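Local atomic coordinates of poly-gamma-glutamate hydrolase (Bacillus phage phiNIT1, PDB entry 3A9L), a protein that hydrolyses the gamma-glutamyl linkage of bacterial poly-gamma-glutamate as a zinc peptidase encoded by a Bacillus phage. Residues A[27-32]-A[90-95]; A[35-40]-A[62-67]; A[96-101]-A[156-161]. All blocks are in the same frame, centred on the assembly; numbering follows the deposited sequence.

Interaction 1: A[27-32]-A[90-95]; sequences VKRQNP and VCMLSK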
# COMPACT_ATOMS: atom_id res chain seq x y z
N VAL A 27 1.44 -0.50 -1.67
CA VAL A 27 1.40 -1.97 -1.46
C VAL A 27 -0.01 -2.37 -1.03
O VAL A 27 -0.61 -1.75 -0.18
CB VAL A 27 2.38 -2.42 -0.34
CG1 VAL A 27 2.40 -3.95 -0.19
CG2 VAL A 27 3.80 -1.92 -0.54
N LYS A 28 -0.55 -3.43 -1.63
CA LYS A 28 -1.69 -4.06 -1.05
C LYS A 28 -1.48 -5.56 -1.11
O LYS A 28 -1.53 -6.13 -2.18
CB LYS A 28 -3.01 -3.62 -1.76
CG LYS A 28 -4.29 -4.19 -1.01
CD LYS A 28 -5.59 -3.82 -1.70
CE LYS A 28 -6.81 -4.14 -0.81
NZ LYS A 28 -8.11 -3.73 -1.43
N ARG A 29 -1.22 -6.18 0.04
CA ARG A 29 -1.05 -7.60 0.15
C ARG A 29 -2.43 -8.16 0.52
O ARG A 29 -2.97 -7.83 1.59
CB ARG A 29 0.01 -7.95 1.21
CG ARG A 29 0.39 -9.42 1.15
CD ARG A 29 1.38 -9.90 2.21
NE ARG A 29 1.41 -11.36 2.20
CZ ARG A 29 1.75 -12.15 3.23
NH1 ARG A 29 2.16 -11.63 4.36
NH2 ARG A 29 1.71 -13.47 3.10
N GLN A 30 -2.99 -8.98 -0.37
CA GLN A 30 -4.37 -9.43 -0.28
C GLN A 30 -4.58 -10.79 -0.94
O GLN A 30 -5.70 -11.24 -1.09
CB GLN A 30 -5.32 -8.36 -0.86
CG GLN A 30 -5.22 -8.14 -2.38
CD GLN A 30 -6.36 -7.29 -2.94
OE1 GLN A 30 -7.32 -6.94 -2.22
NE2 GLN A 30 -6.27 -6.95 -4.21
N ASN A 31 -3.49 -11.44 -1.31
CA ASN A 31 -3.54 -12.75 -1.97
C ASN A 31 -2.30 -13.58 -1.60
O ASN A 31 -1.18 -13.04 -1.62
CB ASN A 31 -3.67 -12.56 -3.49
CG ASN A 31 -4.14 -13.82 -4.22
OD1 ASN A 31 -3.32 -14.62 -4.68
ND2 ASN A 31 -5.46 -13.99 -4.34
N PRO A 32 -2.49 -14.88 -1.24
CA PRO A 32 -1.39 -15.81 -1.00
C PRO A 32 -0.59 -16.22 -2.25
O PRO A 32 0.60 -16.55 -2.14
CB PRO A 32 -2.11 -17.05 -0.46
CG PRO A 32 -3.51 -16.92 -0.97
CD PRO A 32 -3.79 -15.49 -0.90
N VAL A 90 10.86 -6.81 -2.01
CA VAL A 90 11.51 -8.08 -1.74
C VAL A 90 10.77 -8.89 -0.67
O VAL A 90 10.69 -10.11 -0.76
CB VAL A 90 12.96 -7.86 -1.24
CG1 VAL A 90 13.67 -9.16 -0.99
CG2 VAL A 90 13.74 -6.99 -2.24
N CYS A 91 10.25 -8.20 0.34
CA CYS A 91 9.44 -8.88 1.33
C CYS A 91 8.15 -9.38 0.64
O CYS A 91 7.79 -10.54 0.74
CB CYS A 91 9.18 -7.96 2.53
SG CYS A 91 8.45 -8.76 3.94
N MET A 92 7.46 -8.51 -0.08
CA MET A 92 6.24 -8.90 -0.79
C MET A 92 6.48 -10.06 -1.75
O MET A 92 5.81 -11.08 -1.70
CB MET A 92 5.65 -7.70 -1.55
CG MET A 92 4.97 -6.72 -0.64
SD MET A 92 3.42 -7.43 -0.02
CE MET A 92 2.37 -7.36 -1.44
N LEU A 93 7.50 -9.95 -2.61
CA LEU A 93 7.75 -11.04 -3.56
C LEU A 93 7.84 -12.40 -2.87
O LEU A 93 7.21 -13.36 -3.32
CB LEU A 93 8.98 -10.77 -4.44
CG LEU A 93 8.69 -10.01 -5.75
CD1 LEU A 93 8.02 -10.96 -6.69
CD2 LEU A 93 7.80 -8.78 -5.53
N SER A 94 8.59 -12.45 -1.77
CA SER A 94 8.87 -13.69 -1.05
C SER A 94 7.64 -14.30 -0.40
O SER A 94 7.68 -15.48 0.00
CB SER A 94 9.90 -13.44 0.05
OG SER A 94 9.27 -12.72 1.12
N LYS A 95 6.59 -13.49 -0.26
CA LYS A 95 5.32 -13.92 0.36
C LYS A 95 4.27 -14.39 -0.66
O LYS A 95 3.13 -14.74 -0.31
CB LYS A 95 4.78 -12.78 1.24
CG LYS A 95 5.71 -12.30 2.35
CD LYS A 95 6.15 -13.44 3.26
CE LYS A 95 6.72 -12.92 4.59
NZ LYS A 95 7.60 -11.73 4.40
O HOH W 1 0.99 -13.16 -0.05
O HOH W 2 1.69 -17.25 0.12
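Helix-on-sheet packing at the edge of an open alpha/beta sheet is the setting here: the last turn of helix 87-94 lies over the end of strand 23-29, the outermost strand on this side within the chain. The axes of the two short segments run 10.4 Å apart at an angle of 23°, so helix and strand point much the same way. The chain of Met92 is folded at chi2 and chi3, both near -70°, which turns the sulfur and methyl down onto the strand. There CE of Met92 meets CG1 of Val27 at 3.6 Å, tip to tip, while the aliphatic part of Arg29 crosses the thioether obliquely, its CB also 3.6 Å from Met92 CE. Arg29 leaves the strand with CG anti to the backbone N (chi1 -169°) and stays extended as far as NE. Its guanidinium thereby slides beneath Lys95, whose CB stands over one face, toward the rim, and whose chain crosses at about a right angle and carries the like charge of NZ away. Val27 to Arg29 also form an antiparallel ladder with a strand of the second subunit, so the sheet continues across the interface. One water accepts from Arg29 NE at 2.9 Å and donates to Asn31 O and Lys95 O, and a second donates to Pro32 O at 2.6 Å and to Lys95 O.

Interaction 2: A[35-40]-A[62-67]; sequences IYFSPH and SLYLFQ. With ZN (zinc ion), chain C.
Tyr64 and Phe37 cross obliquely on one face of two adjacent parallel strands, 35-38 and 62-67, and their first torsions explain how. In Tyr64, CG is anti to the backbone N (chi1 170°). Phe37 instead puts CG in the crowded position between N and the carbonyl carbon (chi1 81°), which takes the ring off from Tyr64 while Phe37 CB stays 3.7 Å from Tyr64 CB. Ile35, on the same face, lies alongside Tyr64 and points the same way. Tyr36, Ser38, Leu63 and Leu65 occupy the other face. Four backbone bonds hold the register: Tyr36 N to Ser62 O is nearly straight (170°) but arrives above the carbonyl plane, Tyr64 N to Tyr36 O is weak at 3.3 Å, Ser38 N reaches Tyr64 O, and Phe66 N to Ser38 O, 3.0 Å, runs almost along the C=O axis. Beyond Ser38, an ST turn, His40 N to Ser38 OG at 3.0 Å, probably helps set His40; Ser38 OG also bonds to Phe102 O. The His40 ring has Pro39 CG over its centre, NE2 hydrogen-bonded to Val79 O, and ND1 on zinc at 2.2 Å; Glu45, His103 and a water also ligate the metal. In this beta-alpha-beta unit crossover helix 48-59 packs on Ser38 and Leu65, helix 87-94 lies against Ile35, Phe37 and Tyr64, and strands 98-105 and 23-29 flank the pair.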
# COMPACT_ATOMS: atom_id res chain seq x y z
N ILE A 35 0.93 -11.74 -7.20
CA ILE A 35 1.18 -10.32 -6.97
C ILE A 35 1.55 -9.65 -8.31
O ILE A 35 2.41 -10.12 -9.03
CB ILE A 35 2.33 -10.09 -5.93
CG1 ILE A 35 2.62 -8.60 -5.75
CG2 ILE A 35 3.60 -10.90 -6.30
CD1 ILE A 35 3.66 -8.24 -4.66
N TYR A 36 0.84 -8.57 -8.63
CA TYR A 36 1.10 -7.84 -9.83
C TYR A 36 1.77 -6.56 -9.44
O TYR A 36 1.31 -5.86 -8.54
CB TYR A 36 -0.22 -7.53 -10.52
CG TYR A 36 -0.93 -8.75 -11.00
CD1 TYR A 36 -0.46 -9.45 -12.11
CD2 TYR A 36 -2.06 -9.24 -10.34
CE1 TYR A 36 -1.11 -10.57 -12.59
CE2 TYR A 36 -2.71 -10.40 -10.81
CZ TYR A 36 -2.22 -11.03 -11.94
OH TYR A 36 -2.83 -12.16 -12.43
N PHE A 37 2.86 -6.26 -10.11
CA PHE A 37 3.68 -5.15 -9.61
C PHE A 37 4.59 -4.54 -10.64
O PHE A 37 4.85 -5.12 -11.69
CB PHE A 37 4.47 -5.59 -8.36
CG PHE A 37 5.72 -6.34 -8.68
CD1 PHE A 37 5.68 -7.71 -8.97
CD2 PHE A 37 6.93 -5.68 -8.72
CE1 PHE A 37 6.86 -8.40 -9.28
CE2 PHE A 37 8.12 -6.36 -9.03
CZ PHE A 37 8.08 -7.71 -9.33
N SER A 38 5.08 -3.34 -10.34
CA SER A 38 6.09 -2.72 -11.17
C SER A 38 7.11 -1.94 -10.30
O SER A 38 6.73 -1.24 -9.35
CB SER A 38 5.46 -1.83 -12.24
OG SER A 38 6.48 -1.13 -12.92
N PRO A 39 8.41 -2.11 -10.60
CA PRO A 39 9.41 -1.26 -9.94
C PRO A 39 9.58 0.10 -10.62
O PRO A 39 10.28 0.99 -10.10
CB PRO A 39 10.70 -2.08 -10.07
CG PRO A 39 10.53 -2.92 -11.30
CD PRO A 39 9.02 -3.20 -11.40
N HIS A 40 8.96 0.22 -11.80
CA HIS A 40 9.08 1.38 -12.70
C HIS A 40 7.71 2.03 -13.00
O HIS A 40 7.37 2.37 -14.16
CB HIS A 40 9.89 0.99 -13.97
CG HIS A 40 11.18 0.26 -13.66
ND1 HIS A 40 11.73 -0.68 -14.50
CD2 HIS A 40 12.00 0.33 -12.59
CE1 HIS A 40 12.83 -1.17 -13.96
NE2 HIS A 40 13.01 -0.59 -12.79
N SER A 62 -2.49 -9.29 -5.18
CA SER A 62 -1.79 -8.25 -4.44
C SER A 62 -1.14 -7.29 -5.45
O SER A 62 -0.99 -7.62 -6.65
CB SER A 62 -0.71 -8.81 -3.51
OG SER A 62 -1.18 -9.77 -2.57
N LEU A 63 -0.78 -6.10 -4.96
CA LEU A 63 -0.25 -5.00 -5.75
C LEU A 63 0.98 -4.45 -5.06
O LEU A 63 1.04 -4.37 -3.82
CB LEU A 63 -1.31 -3.88 -5.86
CG LEU A 63 -1.02 -2.47 -6.39
CD1 LEU A 63 -2.27 -1.81 -6.99
CD2 LEU A 63 -0.36 -1.55 -5.35
N TYR A 64 1.98 -4.06 -5.86
CA TYR A 64 3.10 -3.27 -5.36
C TYR A 64 3.49 -2.36 -6.48
O TYR A 64 3.58 -2.84 -7.61
CB TYR A 64 4.29 -4.14 -5.01
CG TYR A 64 5.54 -3.34 -4.74
CD1 TYR A 64 6.39 -2.94 -5.79
CD2 TYR A 64 5.88 -2.97 -3.45
CE1 TYR A 64 7.51 -2.22 -5.55
CE2 TYR A 64 7.03 -2.25 -3.20
CZ TYR A 64 7.82 -1.88 -4.25
OH TYR A 64 8.94 -1.14 -4.03
N LEU A 65 3.74 -1.08 -6.18
CA LEU A 65 4.20 -0.09 -7.19
C LEU A 65 5.25 0.85 -6.63
O LEU A 65 4.98 1.57 -5.66
CB LEU A 65 3.03 0.79 -7.62
CG LEU A 65 1.80 0.23 -8.25
CD1 LEU A 65 0.83 1.37 -8.37
CD2 LEU A 65 2.13 -0.35 -9.65
N PHE A 66 6.43 0.87 -7.23
CA PHE A 66 7.43 1.90 -6.91
C PHE A 66 7.27 2.94 -7.98
O PHE A 66 7.52 2.64 -9.15
CB PHE A 66 8.87 1.34 -6.90
CG PHE A 66 9.92 2.33 -6.48
CD1 PHE A 66 10.54 3.15 -7.45
CD2 PHE A 66 10.33 2.45 -5.15
CE1 PHE A 66 11.50 4.09 -7.08
CE2 PHE A 66 11.29 3.38 -4.79
CZ PHE A 66 11.88 4.21 -5.76
N GLN A 67 6.78 4.12 -7.59
CA GLN A 67 6.26 5.10 -8.57
C GLN A 67 7.11 6.35 -8.64
O GLN A 67 7.38 6.95 -7.60
CB GLN A 67 4.83 5.54 -8.16
CG GLN A 67 3.72 4.48 -8.26
CD GLN A 67 2.33 5.11 -8.34
OE1 GLN A 67 1.68 5.05 -9.38
NE2 GLN A 67 1.92 5.78 -7.28
ZN ZN C . 11.14 -1.32 -16.51
O HOH W 3 11.42 -1.75 -18.73

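Interaction 3: A[96-101]-A[156-161]; sequences HTDAVS and CASGKG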
# COMPACT_ATOMS: atom_id res chain seq x y z
N HIS A 96 4.67 -14.43 -1.93
CA HIS A 96 3.77 -14.88 -2.98
C HIS A 96 4.39 -15.98 -3.83
O HIS A 96 5.55 -15.90 -4.23
CB HIS A 96 3.37 -13.74 -3.90
CG HIS A 96 2.66 -12.64 -3.21
ND1 HIS A 96 3.32 -11.69 -2.46
CD2 HIS A 96 1.35 -12.33 -3.13
CE1 HIS A 96 2.44 -10.84 -1.96
NE2 HIS A 96 1.23 -11.22 -2.34
N THR A 97 3.58 -16.99 -4.12
CA THR A 97 4.01 -18.05 -5.02
C THR A 97 4.42 -17.55 -6.39
O THR A 97 5.47 -17.95 -6.90
CB THR A 97 2.90 -19.07 -5.24
OG1 THR A 97 2.39 -19.44 -3.96
CG2 THR A 97 3.44 -20.34 -5.99
N ASP A 98 3.57 -16.70 -6.97
CA ASP A 98 3.71 -16.26 -8.33
C ASP A 98 3.83 -14.76 -8.36
O ASP A 98 3.43 -14.08 -7.41
CB ASP A 98 2.52 -16.73 -9.16
CG ASP A 98 2.45 -18.25 -9.28
OD1 ASP A 98 3.44 -18.86 -9.72
OD2 ASP A 98 1.42 -18.84 -8.93
N ALA A 99 4.39 -14.23 -9.45
CA ALA A 99 4.52 -12.80 -9.64
C ALA A 99 4.50 -12.47 -11.12
O ALA A 99 5.12 -13.18 -11.93
CB ALA A 99 5.82 -12.27 -9.00
N VAL A 100 3.75 -11.44 -11.46
CA VAL A 100 3.76 -10.86 -12.81
C VAL A 100 4.20 -9.39 -12.76
O VAL A 100 3.56 -8.56 -12.09
CB VAL A 100 2.37 -11.00 -13.47
CG1 VAL A 100 2.33 -10.30 -14.81
CG2 VAL A 100 2.02 -12.46 -13.67
N SER A 101 5.26 -9.04 -13.48
CA SER A 101 5.80 -7.66 -13.41
C SER A 101 5.42 -6.90 -14.67
O SER A 101 5.31 -7.50 -15.71
CB SER A 101 7.30 -7.66 -13.25
OG SER A 101 7.94 -8.28 -14.35
N CYS A 156 9.87 -14.15 -6.43
CA CYS A 156 8.69 -14.69 -5.72
C CYS A 156 9.09 -16.05 -5.10
O CYS A 156 10.23 -16.51 -5.27
CB CYS A 156 7.48 -14.80 -6.65
SG CYS A 156 7.82 -15.79 -8.11
N ALA A 157 8.18 -16.63 -4.33
CA ALA A 157 8.48 -17.84 -3.59
C ALA A 157 8.82 -19.01 -4.50
O ALA A 157 9.70 -19.81 -4.19
CB ALA A 157 7.34 -18.19 -2.64
N SER A 158 8.13 -19.09 -5.64
CA SER A 158 8.34 -20.20 -6.57
C SER A 158 9.68 -20.01 -7.29
O SER A 158 10.26 -20.98 -7.80
CB SER A 158 7.16 -20.33 -7.54
OG SER A 158 7.14 -19.22 -8.45
N GLY A 159 10.21 -18.78 -7.27
CA GLY A 159 11.42 -18.44 -8.02
C GLY A 159 11.22 -18.33 -9.54
O GLY A 159 12.19 -18.33 -10.30
N LYS A 160 9.97 -18.27 -9.98
CA LYS A 160 9.63 -18.27 -11.41
C LYS A 160 8.53 -17.24 -11.67
O LYS A 160 7.36 -17.48 -11.34
CB LYS A 160 9.12 -19.65 -11.83
CG LYS A 160 10.05 -20.81 -11.62
CD LYS A 160 9.39 -22.12 -12.05
CE LYS A 160 8.02 -22.33 -11.40
NZ LYS A 160 6.86 -22.00 -12.29
N GLY A 161 8.90 -16.11 -12.26
CA GLY A 161 7.97 -15.01 -12.47
C GLY A 161 7.71 -14.78 -13.95
O GLY A 161 8.24 -15.51 -14.77
O HOH W 4 5.05 -16.68 -11.35
O HOH W 5 5.68 -20.39 -10.25
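Ala99, Cys156 and Thr97 bury the most surface where residues 96-99, leading into strand 98-105, meet the loop that runs into strand 162-167. CB of Cys156 points toward the strand and lies 3.8 Å from Ala99 CB, while the first torsion (chi1 56°) places SG in the crowded position between backbone N and carbonyl carbon, beside Thr97 O. Leu93 of helix 87-94 packs on both Ala99 and Cys156. CB of Thr97 points away from the loop, but CG2, anti to the backbone N, touches Ser158 CB. The main grip of Thr97 is through its carbonyl oxygen, which takes two bonds from Ser158: the hydroxyl OG donates at 2.6 Å, nearly along the C=O axis, and the backbone N at 3.2 Å, in the carbonyl plane on a lone pair. One residue earlier, Ala157 N gives His96 O a short, straight bond of 2.7 Å (167°). Asp98 OD1 and Lys160 NZ, of opposite charge, are 5.3 Å apart, and one water bonds to both and to Ser158 OG; Asp98 OD2 is hydrogen-bonded to Tyr207 OH. A second water joins Ala99 N, Asp98 OD1 and Lys160 O. Within the loop, Gly159 N bonds to Cys156 O, as in a beta turn, and the chain then passes into a strand parallel to 98-105, an arrangement at home in an open alpha/beta sheet.

How the interactions relate
From the N terminus, strand 23-29 comes first, and interaction 1 closes a long loop when residues 90-95 return to it. Interaction 2 is nested inside that loop, pairing 35-40 with 62-67 around one crossover helix. Interaction 3 opens only afterwards, immediately after 90-95, and closes its own loop at 156-161, so it stands in series with both. All three reach the same mixed sheet. Ser62 and His96 join the contacts: Ser62 OG accepts Gln30 N from interaction 1 and pairs with His96 NE2 of interaction 3, while Ile35 O meets Val100 N between neighbouring strands. Together they tie the dimer-facing edge to the inner strand 34-42, which carries the zinc ligand His40.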